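Local coordinates for protein ornithine cyclodeaminase (Methanococcus maripaludis S2, PDB 3C2Q) that catalyses the NAD(+)-dependent conversion of L-ornithine to L-proline with release of ammonia, at residues Gly143-His148 / Met279-Leu284; Ile167-Ala172 / Tyr241-Ser246; Val300-Gln305 / Thr325-Phe330. One frame throughout, in Å; residues are numbered along the deposited sequence.

Contact 1 of 3, residues Gly143-His148 / Met279-Leu284; sequences GPAIIH and MLSTLL
G143 and L280 link the ends of neighbouring parallel strands, 138-142 and 276-280, in the Rossmann-fold sheet, where the following loops border the dinucleotide site. The direct polar link is one backbone bond: G143 N donates to L280 O at 3.1 Å, approaching nearly along the C=O axis (173° at the oxygen). Beside it, G143 CA makes a C-H...O contact to S281 O at 3.5 Å, with no side chain between the two backbones. A water adds a second bridge, accepting from A145 N at 2.9 Å and donating to S281 O at 2.7 Å, so it ties the first turn of helix 145-148 to the loop after strand 276-280. T282, by similarity an NAD(+) ligand, caps the next helix, its OG1 accepting from H285 N; its CB and CG2 lie against G143 N. The apolar part is I146 against L280, whose side chains cross at about a right angle: chi1 (-70°) sets I146 CG1 beside the backbone N, and the extended chi2 (163°) carries CD1 to 3.7 Å from L280 CB. A methyl-to-hydroxyl contact stands apart from this packing: S281 OG, hydrogen-bonded to D303 OD1, lies 3.2 Å from A145 CB.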
loop_
_atom_site.group_PDB
_atom_site.type_symbol
_atom_site.label_atom_id
_atom_site.label_comp_id
_atom_site.label_asym_id
_atom_site.label_seq_id
_atom_site.Cartn_x
_atom_site.Cartn_y
_atom_site.Cartn_z
ATOM N N GLY B 143 17.211 -1.107 -6.324
ATOM C CA GLY B 143 17.376 -1.063 -4.866
ATOM C C GLY B 143 17.667 -2.449 -4.314
ATOM O O GLY B 143 17.530 -3.449 -5.029
ATOM N N PRO B 144 18.046 -2.525 -3.037
ATOM C CA PRO B 144 18.474 -3.797 -2.470
ATOM C C PRO B 144 17.392 -4.876 -2.403
ATOM O O PRO B 144 17.736 -6.046 -2.237
ATOM C CB PRO B 144 18.926 -3.412 -1.052
ATOM C CG PRO B 144 18.160 -2.157 -0.726
ATOM C CD PRO B 144 18.108 -1.427 -2.042
ATOM N N ALA B 145 16.107 -4.512 -2.548
ATOM C CA ALA B 145 15.064 -5.542 -2.581
ATOM C C ALA B 145 15.219 -6.535 -3.710
ATOM O O ALA B 145 14.710 -7.666 -3.629
ATOM C CB ALA B 145 13.631 -4.917 -2.611
ATOM N N ILE B 146 15.904 -6.127 -4.778
ATOM C CA ILE B 146 16.239 -7.039 -5.863
ATOM C C ILE B 146 16.926 -8.246 -5.251
ATOM O O ILE B 146 16.625 -9.382 -5.616
ATOM C CB ILE B 146 17.201 -6.389 -6.900
ATOM C CG1 ILE B 146 16.467 -5.297 -7.704
ATOM C CG2 ILE B 146 17.762 -7.462 -7.887
ATOM C CD1 ILE B 146 17.477 -4.362 -8.425
ATOM N N ILE B 147 17.853 -7.988 -4.320
ATOM C CA ILE B 147 18.642 -9.066 -3.710
ATOM C C ILE B 147 17.825 -9.813 -2.661
ATOM O O ILE B 147 17.764 -11.064 -2.658
ATOM C CB ILE B 147 19.991 -8.558 -3.061
ATOM C CG1 ILE B 147 20.737 -7.603 -3.997
ATOM C CG2 ILE B 147 20.890 -9.766 -2.693
ATOM C CD1 ILE B 147 20.984 -8.164 -5.457
ATOM N N HIS B 148 17.161 -9.053 -1.786
ATOM C CA HIS B 148 16.369 -9.676 -0.725
ATOM C C HIS B 148 15.315 -10.617 -1.243
ATOM O O HIS B 148 15.022 -11.608 -0.585
ATOM C CB HIS B 148 15.661 -8.628 0.166
ATOM C CG HIS B 148 16.573 -7.579 0.707
ATOM N ND1 HIS B 148 17.908 -7.811 0.998
ATOM C CD2 HIS B 148 16.343 -6.272 0.983
ATOM C CE1 HIS B 148 18.456 -6.694 1.437
ATOM N NE2 HIS B 148 17.525 -5.746 1.456
HETATM N N MSE B 279 13.501 0.625 -13.802
HETATM C CA MSE B 279 13.706 0.976 -12.399
HETATM C C MSE B 279 13.122 -0.150 -11.575
HETATM O O MSE B 279 11.959 -0.507 -11.797
HETATM C CB MSE B 279 12.960 2.267 -12.064
HETATM C CG MSE B 279 13.466 3.459 -12.860
HETATM SE SE MSE B 279 12.010 4.780 -12.985
HETATM C CE MSE B 279 13.151 6.157 -13.862
ATOM N N LEU B 280 13.919 -0.721 -10.653
ATOM C CA LEU B 280 13.521 -1.948 -9.939
ATOM C C LEU B 280 13.535 -1.730 -8.422
ATOM O O LEU B 280 14.603 -1.663 -7.810
ATOM C CB LEU B 280 14.467 -3.114 -10.279
ATOM C CG LEU B 280 14.634 -3.516 -11.757
ATOM C CD1 LEU B 280 15.828 -4.454 -12.007
ATOM C CD2 LEU B 280 13.319 -4.174 -12.172
ATOM N N SER B 281 12.346 -1.599 -7.827
ATOM C CA SER B 281 12.220 -1.553 -6.366
ATOM C C SER B 281 13.101 -0.505 -5.659
ATOM O O SER B 281 13.883 -0.832 -4.742
ATOM C CB SER B 281 12.528 -2.952 -5.790
ATOM O OG SER B 281 11.949 -3.044 -4.514
ATOM N N THR B 282 12.961 0.760 -6.052
ATOM C CA THR B 282 13.688 1.810 -5.387
ATOM C C THR B 282 12.972 3.125 -5.622
ATOM O O THR B 282 12.922 3.613 -6.733
ATOM C CB THR B 282 15.196 1.917 -5.808
ATOM O OG1 THR B 282 15.734 3.118 -5.242
ATOM C CG2 THR B 282 15.398 1.897 -7.331
ATOM N N LEU B 283 12.369 3.652 -4.579
ATOM C CA LEU B 283 11.715 4.952 -4.650
ATOM C C LEU B 283 12.742 6.046 -4.905
ATOM O O LEU B 283 12.576 6.841 -5.816
ATOM C CB LEU B 283 10.980 5.230 -3.342
ATOM C CG LEU B 283 10.282 6.606 -3.270
ATOM C CD1 LEU B 283 9.401 6.830 -4.457
ATOM C CD2 LEU B 283 9.451 6.596 -1.967
ATOM N N LEU B 284 13.797 6.070 -4.083
ATOM C CA LEU B 284 14.817 7.102 -4.140
ATOM C C LEU B 284 15.430 7.231 -5.531
ATOM O O LEU B 284 15.458 8.334 -6.127
ATOM C CB LEU B 284 15.945 6.808 -3.115
ATOM C CG LEU B 284 17.196 7.743 -3.203
ATOM C CD1 LEU B 284 16.810 9.155 -2.924
ATOM C CD2 LEU B 284 18.367 7.270 -2.278
HETATM O O HOH W 1 14.925 -1.829 -2.516
#

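Contact 2 of 3, residues Ile167-Ala172 / Tyr241-Ser246; sequences ILAGNA and YVLAGS
I167 and Y241 begin a ladder of parallel strand pairing that runs on through L168 with V242 and A169 with L243, the strand segments inclined by 20°. Three backbone bonds of similar length hold it: V242 N to I167 O, A169 N to V242 O (3.0 Å) and A244 N to A169 O. The last arrives in the carbonyl plane. Between them, C-H...O contacts such as L243 CA to A169 O (3.3 Å) fill in the ladder. On one face, L168 and V242 lie side by side pointing the same way, L168 CD2 reaching V242 CB at 3.6 Å; on the other, A169 CB rests near L243 CD2 at 4.1 Å. Where the strands part beyond G170, a water accepts from N171 N and donates to A244 O at 2.6 Å, bridging the two backbones where the direct bonds stop.

Farther out, helix 260-271 packs on V242 and A244, and helix 230-237 on I167 and Y241. The N171 amide is fixed at both ends, OD1 by I253 N and ND2 by G251 O. G170 is the N-cap of helix 171-183, and N171 and A172 are NAD(+) ligands by similarity: this strand-to-helix turn at the C-terminal ends of the strands is typical of a Rossmann dinucleotide site.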
loop_
_atom_site.group_PDB
_atom_site.type_symbol
_atom_site.label_atom_id
_atom_site.label_comp_id
_atom_site.label_asym_id
_atom_site.label_seq_id
_atom_site.Cartn_x
_atom_site.Cartn_y
_atom_site.Cartn_z
ATOM N N ILE B 167 24.343 0.487 -14.632
ATOM C CA ILE B 167 23.573 0.285 -13.374
ATOM C C ILE B 167 23.747 1.460 -12.434
ATOM O O ILE B 167 24.871 1.848 -12.103
ATOM C CB ILE B 167 23.969 -1.025 -12.620
ATOM C CG1 ILE B 167 23.619 -2.253 -13.483
ATOM C CG2 ILE B 167 23.246 -1.096 -11.227
ATOM C CD1 ILE B 167 23.841 -3.597 -12.786
ATOM N N LEU B 168 22.634 2.056 -12.018
ATOM C CA LEU B 168 22.646 3.112 -11.039
ATOM C C LEU B 168 21.998 2.557 -9.775
ATOM O O LEU B 168 20.912 1.988 -9.852
ATOM C CB LEU B 168 21.837 4.302 -11.556
ATOM C CG LEU B 168 22.196 4.778 -12.966
ATOM C CD1 LEU B 168 21.357 5.997 -13.304
ATOM C CD2 LEU B 168 23.682 5.111 -13.038
ATOM N N ALA B 169 22.653 2.705 -8.633
ATOM C CA ALA B 169 22.143 2.085 -7.408
ATOM C C ALA B 169 22.839 2.776 -6.256
ATOM O O ALA B 169 23.438 3.850 -6.461
ATOM C CB ALA B 169 22.410 0.562 -7.423
ATOM N N GLY B 170 22.713 2.210 -5.056
ATOM C CA GLY B 170 23.386 2.705 -3.875
ATOM C C GLY B 170 24.283 1.624 -3.285
ATOM O O GLY B 170 24.425 0.544 -3.853
ATOM N N ASN B 171 24.816 1.914 -2.106
ATOM C CA ASN B 171 25.669 1.016 -1.353
ATOM C C ASN B 171 24.920 -0.260 -1.012
ATOM O O ASN B 171 25.504 -1.344 -1.011
ATOM C CB ASN B 171 26.100 1.682 -0.033
ATOM C CG ASN B 171 27.225 0.903 0.684
ATOM O OD1 ASN B 171 28.298 0.764 0.152
ATOM N ND2 ASN B 171 26.967 0.428 1.897
ATOM N N ALA B 172 23.628 -0.126 -0.689
ATOM C CA ALA B 172 22.874 -1.300 -0.221
ATOM C C ALA B 172 22.721 -2.363 -1.311
ATOM O O ALA B 172 22.948 -3.553 -1.038
ATOM C CB ALA B 172 21.512 -0.903 0.398
ATOM N N TYR B 241 28.865 1.441 -13.563
ATOM C CA TYR B 241 27.836 1.607 -12.547
ATOM C C TYR B 241 28.106 2.882 -11.788
ATOM O O TYR B 241 29.246 3.402 -11.786
ATOM C CB TYR B 241 27.753 0.398 -11.606
ATOM C CG TYR B 241 29.077 -0.039 -11.006
ATOM C CD1 TYR B 241 29.563 0.555 -9.853
ATOM C CD2 TYR B 241 29.820 -1.081 -11.583
ATOM C CE1 TYR B 241 30.775 0.165 -9.294
ATOM C CE2 TYR B 241 31.027 -1.491 -11.027
ATOM C CZ TYR B 241 31.503 -0.851 -9.891
ATOM O OH TYR B 241 32.686 -1.238 -9.327
ATOM N N VAL B 242 27.063 3.406 -11.157
ATOM C CA VAL B 242 27.210 4.571 -10.330
ATOM C C VAL B 242 26.546 4.203 -9.020
ATOM O O VAL B 242 25.354 3.893 -9.016
ATOM C CB VAL B 242 26.503 5.807 -10.974
ATOM C CG1 VAL B 242 26.608 7.023 -10.076
ATOM C CG2 VAL B 242 27.046 6.110 -12.377
ATOM N N LEU B 243 27.305 4.189 -7.930
ATOM C CA LEU B 243 26.749 3.901 -6.628
ATOM C C LEU B 243 26.708 5.202 -5.848
ATOM O O LEU B 243 27.765 5.764 -5.497
ATOM C CB LEU B 243 27.592 2.846 -5.881
ATOM C CG LEU B 243 27.788 1.486 -6.556
ATOM C CD1 LEU B 243 28.631 0.596 -5.623
ATOM C CD2 LEU B 243 26.436 0.832 -6.922
ATOM N N ALA B 244 25.496 5.699 -5.589
ATOM C CA ALA B 244 25.326 6.960 -4.877
ATOM C C ALA B 244 25.256 6.686 -3.388
ATOM O O ALA B 244 24.486 5.832 -2.955
ATOM C CB ALA B 244 24.065 7.674 -5.359
ATOM N N GLY B 245 26.084 7.387 -2.613
ATOM C CA GLY B 245 26.054 7.308 -1.154
ATOM C C GLY B 245 24.782 7.919 -0.589
ATOM O O GLY B 245 24.147 8.753 -1.240
ATOM N N SER B 246 24.387 7.466 0.596
ATOM C CA SER B 246 23.201 8.003 1.249
ATOM C C SER B 246 23.494 8.128 2.725
ATOM O O SER B 246 24.406 7.458 3.249
ATOM C CB SER B 246 21.993 7.101 0.978
ATOM O OG SER B 246 21.461 6.543 2.163
HETATM O O HOH W 2 23.940 4.413 -0.824
#

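Contact 3 of 3, residues Val300-Gln305 / Thr325-Phe330; sequences VCVDIQ and TDVGVF
V302 puts both methyls to work against T325 and F330. Its CG1, anti to the backbone N (chi1 -171°), lies 3.6 Å from T325 CG2, the two side chains running alongside each other in the same direction. The same CG1 stands over one face of the F330 ring, 4.3 Å from its centroid and 17° off the ring normal, offset toward the rim above CG and CD2: a CH-pi contact. CG2 meets the same ring farther round, with F330 CE2 at 3.9 Å and CZ close behind. The valine therefore spans the ring from CG to CZ, and its two methyls lie between the strand and the helix that carries F330. A longer apolar contact joins CG1 to V327 CG2.

At the strand end the chemistry turns polar. T325 N donates to D303 O at 2.9 Å, coming in from above the carbonyl plane (47° out of it), while I304 CB touches T325 O at 3.5 Å. D303 folds its carboxylate back as an Asx turn, OD2 accepting from Q305 N at 3.1 Å. D326 is the N-cap of the following helix; its OD1 accepts weakly from G328 N and V329 N, whereas OD2 makes a salt bridge to K112 NZ and a hydrogen bond to T325 OG1, both of a second subunit. D303, D326 and V327 are NAD(+) ligands by similarity.

Strand 298-303, helix 306-314 and strand 321-324 form a beta-alpha-beta crossover, and the contact packs the start of the next helix, 327-342, on the first of these strands. V302 also packs on L280 of strand 276-280, and I116 and I119 of helix 112-133 lie against F330.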
loop_
_atom_site.group_PDB
_atom_site.type_symbol
_atom_site.label_atom_id
_atom_site.label_comp_id
_atom_site.label_asym_id
_atom_site.label_seq_id
_atom_site.Cartn_x
_atom_site.Cartn_y
_atom_site.Cartn_z
ATOM N N VAL B 300 10.394 2.214 -17.458
ATOM C CA VAL B 300 9.573 1.155 -16.828
ATOM C C VAL B 300 9.881 1.160 -15.333
ATOM O O VAL B 300 11.047 1.093 -14.926
ATOM C CB VAL B 300 9.877 -0.253 -17.417
ATOM C CG1 VAL B 300 9.000 -1.351 -16.718
ATOM C CG2 VAL B 300 9.609 -0.274 -18.909
ATOM N N CYS B 301 8.845 1.304 -14.518
ATOM C CA CYS B 301 9.053 1.360 -13.075
ATOM C C CYS B 301 8.322 0.186 -12.422
ATOM O O CYS B 301 7.085 0.076 -12.482
ATOM C CB CYS B 301 8.540 2.687 -12.503
ATOM S SG CYS B 301 8.796 2.828 -10.692
ATOM N N VAL B 302 9.116 -0.699 -11.856
ATOM C CA VAL B 302 8.655 -1.951 -11.245
ATOM C C VAL B 302 8.767 -1.838 -9.730
ATOM O O VAL B 302 9.873 -1.615 -9.191
ATOM C CB VAL B 302 9.528 -3.146 -11.683
ATOM C CG1 VAL B 302 8.852 -4.457 -11.204
ATOM C CG2 VAL B 302 9.661 -3.214 -13.245
ATOM N N ASP B 303 7.640 -1.969 -9.023
ATOM C CA ASP B 303 7.736 -2.009 -7.568
ATOM C C ASP B 303 6.535 -2.746 -7.026
ATOM O O ASP B 303 5.499 -2.794 -7.691
ATOM C CB ASP B 303 7.824 -0.611 -6.903
ATOM C CG ASP B 303 8.260 -0.731 -5.380
ATOM O OD1 ASP B 303 9.072 -1.622 -5.005
ATOM O OD2 ASP B 303 7.675 -0.109 -4.524
ATOM N N ILE B 304 6.646 -3.256 -5.816
ATOM C CA ILE B 304 5.483 -3.903 -5.203
ATOM C C ILE B 304 4.477 -2.893 -4.622
ATOM O O ILE B 304 3.317 -3.257 -4.343
ATOM C CB ILE B 304 5.899 -4.967 -4.167
ATOM C CG1 ILE B 304 4.741 -5.999 -3.977
ATOM C CG2 ILE B 304 6.416 -4.292 -2.846
ATOM C CD1 ILE B 304 5.145 -7.334 -3.255
ATOM N N GLN B 305 4.927 -1.643 -4.409
ATOM C CA GLN B 305 4.088 -0.579 -3.811
ATOM C C GLN B 305 3.566 0.332 -4.912
ATOM O O GLN B 305 4.365 1.007 -5.567
ATOM C CB GLN B 305 4.891 0.238 -2.753
ATOM C CG GLN B 305 5.429 -0.657 -1.626
ATOM C CD GLN B 305 6.142 0.093 -0.498
ATOM O OE1 GLN B 305 6.985 0.955 -0.737
ATOM N NE2 GLN B 305 5.833 -0.282 0.739
ATOM N N THR B 325 4.304 -5.124 -9.021
ATOM C CA THR B 325 4.490 -6.568 -8.935
ATOM C C THR B 325 5.650 -6.872 -8.003
ATOM O O THR B 325 6.319 -5.964 -7.510
ATOM C CB THR B 325 4.744 -7.194 -10.341
ATOM O OG1 THR B 325 4.716 -8.627 -10.256
ATOM C CG2 THR B 325 6.098 -6.780 -10.877
ATOM N N ASP B 326 5.903 -8.159 -7.775
ATOM C CA ASP B 326 7.005 -8.603 -6.928
ATOM C C ASP B 326 8.252 -8.588 -7.811
ATOM O O ASP B 326 8.322 -9.310 -8.799
ATOM C CB ASP B 326 6.669 -10.004 -6.425
ATOM C CG ASP B 326 7.717 -10.569 -5.484
ATOM O OD1 ASP B 326 8.930 -10.405 -5.719
ATOM O OD2 ASP B 326 7.324 -11.242 -4.529
ATOM N N VAL B 327 9.253 -7.776 -7.450
ATOM C CA VAL B 327 10.413 -7.613 -8.301
ATOM C C VAL B 327 11.222 -8.915 -8.456
ATOM O O VAL B 327 11.753 -9.177 -9.538
ATOM C CB VAL B 327 11.344 -6.430 -7.825
ATOM C CG1 VAL B 327 12.110 -6.782 -6.539
ATOM C CG2 VAL B 327 12.340 -6.051 -8.923
ATOM N N GLY B 328 11.316 -9.702 -7.381
ATOM C CA GLY B 328 12.105 -10.926 -7.400
ATOM C C GLY B 328 11.508 -11.977 -8.338
ATOM O O GLY B 328 12.233 -12.583 -9.107
ATOM N N VAL B 329 10.190 -12.151 -8.308
ATOM C CA VAL B 329 9.515 -13.060 -9.236
ATOM C C VAL B 329 9.534 -12.500 -10.657
ATOM O O VAL B 329 9.820 -13.218 -11.612
ATOM C CB VAL B 329 8.077 -13.382 -8.781
ATOM C CG1 VAL B 329 7.480 -14.515 -9.664
ATOM C CG2 VAL B 329 8.086 -13.814 -7.287
ATOM N N PHE B 330 9.205 -11.218 -10.795
ATOM C CA PHE B 330 9.308 -10.534 -12.062
ATOM C C PHE B 330 10.658 -10.761 -12.767
ATOM O O PHE B 330 10.674 -11.111 -13.952
ATOM C CB PHE B 330 9.047 -9.019 -11.846
ATOM C CG PHE B 330 9.308 -8.177 -13.075
ATOM C CD1 PHE B 330 8.314 -7.984 -14.038
ATOM C CD2 PHE B 330 10.538 -7.576 -13.266
ATOM C CE1 PHE B 330 8.564 -7.193 -15.186
ATOM C CE2 PHE B 330 10.801 -6.794 -14.425
ATOM C CZ PHE B 330 9.813 -6.613 -15.367
#

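Overall arrangement
All three contacts are buried and belong to one parallel Rossmann sheet. Contact 2 holds an outermost strand, 241-244, to strand 166-170, and its bonding is mostly strand ladder. Contacts 1 and 3 instead join strand ends to helix starts, each with a single direct backbone bond and apolar packing; only contact 1 adds a water there. Their strands, 276-280 and 298-303, are neighbours in the sheet, and L280 and S281 both pack on V327. P144 touches A172 between contacts 1 and 2, whereas contacts 2 and 3 stay apart, nearest atoms about 11 Å. Contact 3 carries a salt bridge and hydrogen bonds to a second subunit; all three contain residues that bind NAD(+) by similarity.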